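Local coordinates for protein Cap5O (Staphylococcus aureus, PDB 3OJO) that oxidises UDP-N-acetyl-mannosamine with NAD as cofactor, as a dehydrogenase of capsular polysaccharide biosynthesis, at the interface of chains A and B. Coordinates in Å, arbitrary orientation; residue numbers count along the deposited sequence, not the author numbering. Chains: chain A/B, Cap5O.

The interface of chains A and B. Residues chain A 133, 210, 213-214, 217; chain B 236, 241, 246.
Helix 208-238, the long helix at the centre of the chain, meets its counterpart from the other subunit here: A:Met213 and A:Met217 near its start in chain A pack against B:Val246 of helix 243-250 and against B:Cys236 near the end of the long helix in chain B. B:Val246 is the wedge, with 55 Å² of its surface hidden by chain A. Its CG1 methyl, anti to the backbone N (chi1 -178°), points into the first turns of the A helix and sits 3.6 Å from CA of A:Ser214. That same methyl lies 3.6 Å from CG of A:Met213, whose side chain runs across the valine at about a right angle. The other methyl, CG2, reaches toward A:Thr210, 3.8 Å from its CG2 methyl, as the two side chains pass in opposite directions. A:Met217 has an extended chain beyond CG and also crosses B:Val246, bringing its CE methyl to 4.0 Å from SG of B:Cys236. A:Met213 bends at chi2 (41°); SD points aside and CE returns toward the cysteine. B:Ile241, in the loop between the two B helices, adds another side: its CG2 branch is 3.9 Å from CG of A:Met213, while its CD1 tip touches A:Pro133 CB at 3.7 Å. The interface is two-fold, so the patch recurs with the chains exchanged; the deposited dimer may be the working assembly. Where A:Met213 ends, its CE methyl lies 3.4 Å from the thiol SG of B:Cys236.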
ATOM      1  N   PRO A 133      -2.595  -9.258 -18.682  1.00 34.92           N
ATOM      2  CA  PRO A 133      -1.316  -9.905 -18.976  1.00 34.19           C
ATOM      3  C   PRO A 133      -1.495 -11.193 -19.770  1.00 38.97           C
ATOM      4  O   PRO A 133      -2.463 -11.922 -19.563  1.00 39.76           O
ATOM      5  CB  PRO A 133      -0.708 -10.146 -17.591  1.00 35.78           C
ATOM      6  CG  PRO A 133      -1.412  -9.148 -16.703  1.00 40.45           C
ATOM      7  CD  PRO A 133      -2.795  -9.119 -17.225  1.00 36.08           C
ATOM      8  N   THR A 210       5.644  -8.185 -19.409  1.00 35.19           N
ATOM      9  CA  THR A 210       6.123  -7.288 -18.359  1.00 34.99           C
ATOM     10  C   THR A 210       5.415  -5.946 -18.468  1.00 35.91           C
ATOM     11  O   THR A 210       5.070  -5.402 -17.438  1.00 35.55           O
ATOM     12  CB  THR A 210       7.657  -7.195 -18.353  1.00 43.58           C
ATOM     13  OG1 THR A 210       8.196  -8.499 -18.142  1.00 42.98           O
ATOM     14  CG2 THR A 210       8.203  -6.263 -17.279  1.00 43.38           C
ATOM     15  N   MET A 213       1.655  -6.605 -17.184  1.00 33.76           N
ATOM     16  CA  MET A 213       1.679  -6.852 -15.748  1.00 34.79           C
ATOM     17  C   MET A 213       1.999  -5.598 -14.934  1.00 38.70           C
ATOM     18  O   MET A 213       1.321  -5.310 -13.943  1.00 38.62           O
ATOM     19  CB  MET A 213       2.636  -8.012 -15.430  1.00 37.36           C
ATOM     20  CG  MET A 213       2.404  -8.654 -14.092  1.00 41.29           C
ATOM     21  SD  MET A 213       0.679  -8.866 -13.696  1.00 46.13           S
ATOM     22  CE  MET A 213       0.810  -9.435 -12.157  1.00 43.33           C
ATOM     23  N   SER A 214       3.003  -4.842 -15.395  1.00 34.27           N
ATOM     24  CA  SER A 214       3.465  -3.595 -14.818  1.00 33.64           C
ATOM     25  C   SER A 214       2.349  -2.567 -14.764  1.00 35.51           C
ATOM     26  O   SER A 214       2.233  -1.873 -13.761  1.00 36.34           O
ATOM     27  CB  SER A 214       4.683  -3.082 -15.575  1.00 37.25           C
ATOM     28  OG  SER A 214       4.876  -1.682 -15.511  1.00 49.96           O
ATOM     29  N   MET A 217      -0.140  -3.722 -12.109  1.00 36.02           N
ATOM     30  CA  MET A 217       0.483  -3.554 -10.793  1.00 36.57           C
ATOM     31  C   MET A 217       0.468  -2.115 -10.289  1.00 40.77           C
ATOM     32  O   MET A 217       0.338  -1.915  -9.091  1.00 40.98           O
ATOM     33  CB  MET A 217       1.912  -4.063 -10.833  1.00 39.38           C
ATOM     34  CG  MET A 217       2.032  -5.549 -10.594  1.00 44.13           C
ATOM     35  SD  MET A 217       3.782  -6.057 -10.532  1.00 49.42           S
ATOM     36  CE  MET A 217       3.625  -7.803 -10.100  1.00 46.94           C
TER
ATOM     37  N   CYS B 236       1.582 -14.037 -11.129  1.00 35.80           N
ATOM     38  CA  CYS B 236       2.764 -14.041 -11.990  1.00 32.98           C
ATOM     39  C   CYS B 236       3.314 -15.421 -12.208  1.00 37.46           C
ATOM     40  O   CYS B 236       3.762 -15.724 -13.314  1.00 37.78           O
ATOM     41  CB  CYS B 236       3.837 -13.114 -11.439  1.00 31.19           C
ATOM     42  SG  CYS B 236       3.550 -11.378 -11.794  1.00 33.70           S
ATOM     43  N   ILE B 241       5.288 -15.162 -15.589  1.00 33.32           N
ATOM     44  CA  ILE B 241       5.741 -13.790 -15.526  1.00 31.43           C
ATOM     45  C   ILE B 241       6.679 -13.710 -14.303  1.00 37.40           C
ATOM     46  O   ILE B 241       6.455 -14.396 -13.289  1.00 35.51           O
ATOM     47  CB  ILE B 241       4.553 -12.788 -15.484  1.00 33.11           C
ATOM     48  CG1 ILE B 241       3.761 -12.829 -16.820  1.00 33.35           C
ATOM     49  CG2 ILE B 241       5.030 -11.352 -15.196  1.00 31.93           C
ATOM     50  CD1 ILE B 241       2.369 -12.119 -16.786  1.00 36.30           C
ATOM     51  N   VAL B 246       8.829  -7.298 -12.699  1.00 36.15           N
ATOM     52  CA  VAL B 246       7.642  -6.468 -12.861  1.00 35.15           C
ATOM     53  C   VAL B 246       7.488  -5.461 -11.700  1.00 38.01           C
ATOM     54  O   VAL B 246       7.151  -4.293 -11.948  1.00 36.19           O
ATOM     55  CB  VAL B 246       6.392  -7.328 -13.137  1.00 39.50           C
ATOM     56  CG1 VAL B 246       5.172  -6.451 -13.361  1.00 39.20           C
ATOM     57  CG2 VAL B 246       6.621  -8.208 -14.364  1.00 39.14           C
TER